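Local coordinates for periplasmic binding protein (Xylanimonas cellulosilytica, PDB 4MX8), which probably binds an extracytoplasmic solute, such as an iron-siderophore or cobalamin-type ligand, and hands it to a membrane transporter for uptake, at residues 70-75 and 85-90; 190-195 and 231-236. All coordinates share one frame; numbering follows the deposited sequence.

Contact 1. Residues 70-75 and 85-90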
loop_
_atom_site.group_PDB
_atom_site.type_symbol
_atom_site.label_atom_id
_atom_site.label_comp_id
_atom_site.label_asym_id
_atom_site.label_seq_id
_atom_site.Cartn_x
_atom_site.Cartn_y
_atom_site.Cartn_z
ATOM N N ALA A 70 -7.705 -16.652 -0.523
ATOM C CA ALA A 70 -7.103 -15.426 -1.018
ATOM C C ALA A 70 -7.063 -15.469 -2.533
ATOM O O ALA A 70 -7.080 -16.553 -3.137
ATOM C CB ALA A 70 -5.685 -15.282 -0.470
ATOM N N PRO A 71 -7.001 -14.292 -3.161
ATOM C CA PRO A 71 -6.733 -14.257 -4.601
ATOM C C PRO A 71 -5.302 -14.733 -4.853
ATOM O O PRO A 71 -4.395 -13.899 -4.918
ATOM C CB PRO A 71 -6.864 -12.774 -4.939
ATOM C CG PRO A 71 -6.643 -12.063 -3.630
ATOM C CD PRO A 71 -7.225 -12.951 -2.600
ATOM N N LEU A 72 -5.108 -16.046 -4.984
ATOM C CA LEU A 72 -3.762 -16.631 -4.950
ATOM C C LEU A 72 -2.823 -16.071 -6.001
ATOM O O LEU A 72 -1.646 -15.835 -5.713
ATOM C CB LEU A 72 -3.824 -18.155 -5.051
ATOM C CG LEU A 72 -4.672 -18.747 -3.938
ATOM C CD1 LEU A 72 -5.013 -20.146 -4.263
ATOM C CD2 LEU A 72 -3.950 -18.683 -2.613
ATOM N N ASP A 73 -3.344 -15.841 -7.205
ATOM C CA ASP A 73 -2.511 -15.386 -8.318
ATOM C C ASP A 73 -1.942 -13.993 -8.081
ATOM O O ASP A 73 -1.121 -13.527 -8.871
ATOM C CB ASP A 73 -3.287 -15.385 -9.642
ATOM C CG ASP A 73 -3.714 -16.772 -10.086
ATOM O OD1 ASP A 73 -2.959 -17.745 -9.838
ATOM O OD2 ASP A 73 -4.807 -16.873 -10.700
ATOM N N SER A 74 -2.382 -13.336 -7.006
ATOM C CA SER A 74 -1.975 -11.958 -6.690
ATOM C C SER A 74 -1.123 -11.842 -5.426
ATOM O O SER A 74 -0.576 -10.780 -5.145
ATOM C CB SER A 74 -3.200 -11.043 -6.518
ATOM O OG SER A 74 -4.149 -11.234 -7.548
ATOM N N VAL A 75 -1.043 -12.911 -4.639
ATOM C CA VAL A 75 -0.298 -12.851 -3.388
ATOM C C VAL A 75 1.173 -12.717 -3.728
ATOM O O VAL A 75 1.720 -13.567 -4.437
ATOM C CB VAL A 75 -0.516 -14.104 -2.520
ATOM C CG1 VAL A 75 0.409 -14.077 -1.316
ATOM C CG2 VAL A 75 -1.951 -14.207 -2.074
ATOM N N ASP A 85 -1.695 -24.294 3.947
ATOM C CA ASP A 85 -1.126 -25.233 2.975
ATOM C C ASP A 85 -2.136 -25.657 1.918
ATOM O O ASP A 85 -1.762 -26.102 0.835
ATOM C CB ASP A 85 -0.555 -26.472 3.659
ATOM C CG ASP A 85 0.472 -26.126 4.707
ATOM O OD1 ASP A 85 0.255 -25.126 5.426
ATOM O OD2 ASP A 85 1.490 -26.851 4.811
ATOM N N ASP A 86 -3.414 -25.507 2.235
ATOM C CA ASP A 86 -4.472 -25.918 1.327
ATOM C C ASP A 86 -5.346 -24.717 0.994
ATOM O O ASP A 86 -6.523 -24.875 0.638
ATOM C CB ASP A 86 -5.321 -27.008 1.973
ATOM C CG ASP A 86 -5.886 -26.580 3.324
ATOM O OD1 ASP A 86 -6.959 -27.090 3.718
ATOM O OD2 ASP A 86 -5.258 -25.724 3.990
ATOM N N ALA A 87 -4.771 -23.520 1.116
ATOM C CA ALA A 87 -5.521 -22.293 0.863
ATOM C C ALA A 87 -6.188 -22.366 -0.497
ATOM O O ALA A 87 -5.620 -22.933 -1.441
ATOM C CB ALA A 87 -4.626 -21.075 0.954
ATOM N N PHE A 88 -7.401 -21.825 -0.577
ATOM C CA PHE A 88 -8.203 -21.910 -1.783
ATOM C C PHE A 88 -8.239 -20.547 -2.469
ATOM O O PHE A 88 -8.062 -19.509 -1.813
ATOM C CB PHE A 88 -9.617 -22.420 -1.461
ATOM C CG PHE A 88 -10.487 -21.418 -0.747
ATOM C CD1 PHE A 88 -11.320 -20.563 -1.465
ATOM C CD2 PHE A 88 -10.473 -21.320 0.638
ATOM C CE1 PHE A 88 -12.117 -19.633 -0.819
ATOM C CE2 PHE A 88 -11.261 -20.389 1.291
ATOM C CZ PHE A 88 -12.092 -19.554 0.561
ATOM N N ASN A 89 -8.465 -20.548 -3.784
ATOM C CA ASN A 89 -8.489 -19.293 -4.534
ATOM C C ASN A 89 -9.857 -18.596 -4.428
ATOM O O ASN A 89 -10.873 -19.137 -4.861
ATOM C CB ASN A 89 -8.059 -19.529 -5.991
ATOM C CG ASN A 89 -8.014 -18.253 -6.801
ATOM O OD1 ASN A 89 -6.946 -17.651 -6.997
ATOM N ND2 ASN A 89 -9.182 -17.832 -7.300
ATOM N N ALA A 90 -9.870 -17.395 -3.856
ATOM C CA ALA A 90 -11.125 -16.692 -3.558
ATOM C C ALA A 90 -11.593 -15.776 -4.670
ATOM O O ALA A 90 -12.702 -15.248 -4.609
ATOM C CB ALA A 90 -10.992 -15.890 -2.277
#

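Contact 2. Residues 190-195 and 231-236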
loop_
_atom_site.group_PDB
_atom_site.type_symbol
_atom_site.label_atom_id
_atom_site.label_comp_id
_atom_site.label_asym_id
_atom_site.label_seq_id
_atom_site.Cartn_x
_atom_site.Cartn_y
_atom_site.Cartn_z
ATOM N N GLY A 190 4.361 2.616 -18.716
ATOM C CA GLY A 190 4.166 2.616 -20.146
ATOM C C GLY A 190 5.003 3.709 -20.753
ATOM O O GLY A 190 4.582 4.384 -21.698
ATOM N N GLY A 191 6.194 3.884 -20.184
ATOM C CA GLY A 191 7.187 4.795 -20.729
ATOM C C GLY A 191 6.890 6.225 -20.351
ATOM O O GLY A 191 7.643 7.134 -20.701
ATOM N N GLN A 192 5.787 6.411 -19.630
ATOM C CA GLN A 192 5.337 7.724 -19.190
ATOM C C GLN A 192 5.802 8.010 -17.765
ATOM O O GLN A 192 6.120 7.093 -17.013
ATOM C CB GLN A 192 3.816 7.761 -19.226
ATOM C CG GLN A 192 3.232 9.020 -19.811
ATOM C CD GLN A 192 2.724 8.801 -21.210
ATOM O OE1 GLN A 192 3.497 8.809 -22.166
ATOM N NE2 GLN A 192 1.414 8.584 -21.342
ATOM N N LEU A 193 5.828 9.282 -17.390
ATOM C CA LEU A 193 6.173 9.666 -16.018
ATOM C C LEU A 193 5.001 10.387 -15.327
ATOM O O LEU A 193 4.380 11.265 -15.907
ATOM C CB LEU A 193 7.443 10.536 -16.007
ATOM C CG LEU A 193 8.796 9.839 -15.801
ATOM C CD1 LEU A 193 9.022 8.742 -16.775
ATOM C CD2 LEU A 193 9.944 10.811 -15.884
ATOM N N SER A 194 4.679 10.000 -14.102
ATOM C CA SER A 194 3.669 10.728 -13.323
ATOM C C SER A 194 4.312 11.246 -12.043
ATOM O O SER A 194 4.993 10.499 -11.343
ATOM C CB SER A 194 2.475 9.832 -12.969
ATOM O OG SER A 194 2.118 8.982 -14.050
ATOM N N ALA A 195 4.118 12.524 -11.742
ATOM C CA ALA A 195 4.682 13.094 -10.524
ATOM C C ALA A 195 3.851 12.711 -9.305
ATOM O O ALA A 195 2.627 12.901 -9.293
ATOM C CB ALA A 195 4.794 14.605 -10.636
ATOM N N GLY A 231 -2.093 17.447 -13.179
ATOM C CA GLY A 231 -2.672 16.122 -13.066
ATOM C C GLY A 231 -2.253 15.274 -14.249
ATOM O O GLY A 231 -2.459 14.062 -14.273
ATOM N N GLU A 232 -1.647 15.938 -15.228
ATOM C CA GLU A 232 -1.164 15.320 -16.459
ATOM C C GLU A 232 0.264 14.766 -16.249
ATOM O O GLU A 232 1.014 15.285 -15.420
ATOM C CB GLU A 232 -1.177 16.392 -17.560
ATOM C CG GLU A 232 -0.804 15.930 -18.972
ATOM C CD GLU A 232 -0.155 17.032 -19.821
ATOM O OE1 GLU A 232 -0.010 18.177 -19.329
ATOM O OE2 GLU A 232 0.215 16.745 -20.982
ATOM N N PRO A 233 0.640 13.702 -16.986
ATOM C CA PRO A 233 2.015 13.187 -16.971
ATOM C C PRO A 233 3.067 14.265 -17.231
ATOM O O PRO A 233 2.797 15.247 -17.908
ATOM C CB PRO A 233 2.023 12.198 -18.133
ATOM C CG PRO A 233 0.655 11.696 -18.181
ATOM C CD PRO A 233 -0.249 12.833 -17.774
ATOM N N ILE A 234 4.261 14.076 -16.681
ATOM C CA ILE A 234 5.343 15.034 -16.840
ATOM C C ILE A 234 6.368 14.520 -17.851
ATOM O O ILE A 234 6.527 13.307 -18.029
ATOM C CB ILE A 234 6.039 15.341 -15.489
ATOM C CG1 ILE A 234 6.693 14.094 -14.914
ATOM C CG2 ILE A 234 5.054 15.912 -14.477
ATOM C CD1 ILE A 234 7.512 14.381 -13.674
ATOM N N SER A 235 7.053 15.449 -18.517
ATOM C CA SER A 235 8.067 15.098 -19.504
ATOM C C SER A 235 9.402 14.864 -18.813
ATOM O O SER A 235 9.549 15.181 -17.641
ATOM C CB SER A 235 8.206 16.229 -20.513
ATOM O OG SER A 235 8.491 17.451 -19.853
ATOM N N PHE A 236 10.377 14.312 -19.529
ATOM C CA PHE A 236 11.724 14.224 -18.975
ATOM C C PHE A 236 12.256 15.625 -18.705
ATOM O O PHE A 236 12.977 15.847 -17.742
ATOM C CB PHE A 236 12.668 13.481 -19.913
ATOM C CG PHE A 236 12.277 12.060 -20.154
ATOM C CD1 PHE A 236 12.209 11.160 -19.105
ATOM C CD2 PHE A 236 11.986 11.616 -21.429
ATOM C CE1 PHE A 236 11.849 9.837 -19.331
ATOM C CE2 PHE A 236 11.629 10.306 -21.653
ATOM C CZ PHE A 236 11.560 9.415 -20.608
HETATM O O HOH W 1 1.950 13.721 -13.137
#

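Contact 1. Residues 70-75 and 85-90
A parallel strand pair ends at A70, where an inverse gamma turn centred on P71 swings the chain away and N89 OD1 takes a weak bond from L72 N. A70 closes strand 67-70 and pairs with N89 of strand 87-89 in a parallel bridge, part of the N-terminal alpha/beta half of a periplasmic binding protein. A70 supplies both backbone bonds: A70 N donates a hydrogen bond to F88 O at 3.2 Å, nearly along the C=O axis, and A70 O accepts one from A90 N at 3.0 Å. The second donor stands well above the carbonyl plane of A70 rather than in it. N89 CA also makes a CA-H...O contact with the same oxygen. After P71 the chain enters the 3-10 segment 72-74, ending up about crosswise to strand 87-89.

Beyond the turn, side chains take over. L72, with CG beside its backbone N (chi1 -57°), reaches out over the other strand and lays CD1 alongside N89, 3.6 Å from N89 CB, while its CD2 meets A87 CB more loosely. N89 extends the opposite way, CG anti to the backbone N (chi1 -178°), so the two side chains slide past each other. F88 and A90 instead pack against I101 of helix 98-104 and V50 of strand 49-51, and A70 and P71 lie against helix 54-62. The amide of N89 is held at both ends by weak bonds, ND2 to G91 O and OD1 to the chain leaving the turn: L72 N approaches N89 OD1 at 3.2 Å with a bent N-H...O angle of 134°.

Contact 2. Residues 190-195 and 231-236
L193 lays its two methyl branches against the ring of F236, CD2 coming to 4.0 Å from F236 CD1 and CD1 lying equally near F236 CE1. The two side chains cross at about a right angle, and the leucine meets the ring obliquely. F236 reaches this place with CG anti to its carbonyl carbon (chi1 -63°), and its ring also touches N270, I272 and V273. Behind the methyls, L193 CB packs on I234 CG1 at 3.8 Å. I234 holds CG1 in the crowded position between backbone N and carbonyl carbon; with chi1 63° and an extended chi2, CG2 and CD1 both come near A195 CB, CG2 at 4.1 Å.

L193 and A195 belong to strand 192-195, an outermost strand of the mixed sheet in the second alpha/beta half of this solute-binding protein, and the connection from helix 225-229 to helix 236-242 runs across it at a steep angle. I186 and V188 of the adjacent antiparallel strand 183-189 also touch L193. One direct backbone bond joins the segments: I234 N donates to L193 O at 2.9 Å, from above the carbonyl plane. P233 CB rests near that same oxygen, and its ring is crossed obliquely by the bent chain of Q192, CG to P233 CB at 3.8 Å. S235 occupies the N-cap of helix 236-242, its OG accepting F238 N. A water bridges the two backbones, accepting from A195 N at 2.8 Å and donating to E232 O at 2.9 Å.

Overall arrangement
Contact 1 closes before contact 2 opens along the chain, and the two sit in different parts of the molecule, with centres 34 Å apart and nearest atoms about 20 Å from each other. They share no strand or helix. Contact 1 belongs to the small parallel pair 67-70 and 87-89, flanked by helices 54-62 and 98-104; contact 2 lies at the border of the mixed sheet 192-195, 183-189, 246-251 and 284-287. The long helix 155-179 comes between them in sequence, consistent with the two lobes of TroA-like binding proteins, which are joined by a helical backbone. Each contact thus ties a loop to a strand within its own lobe.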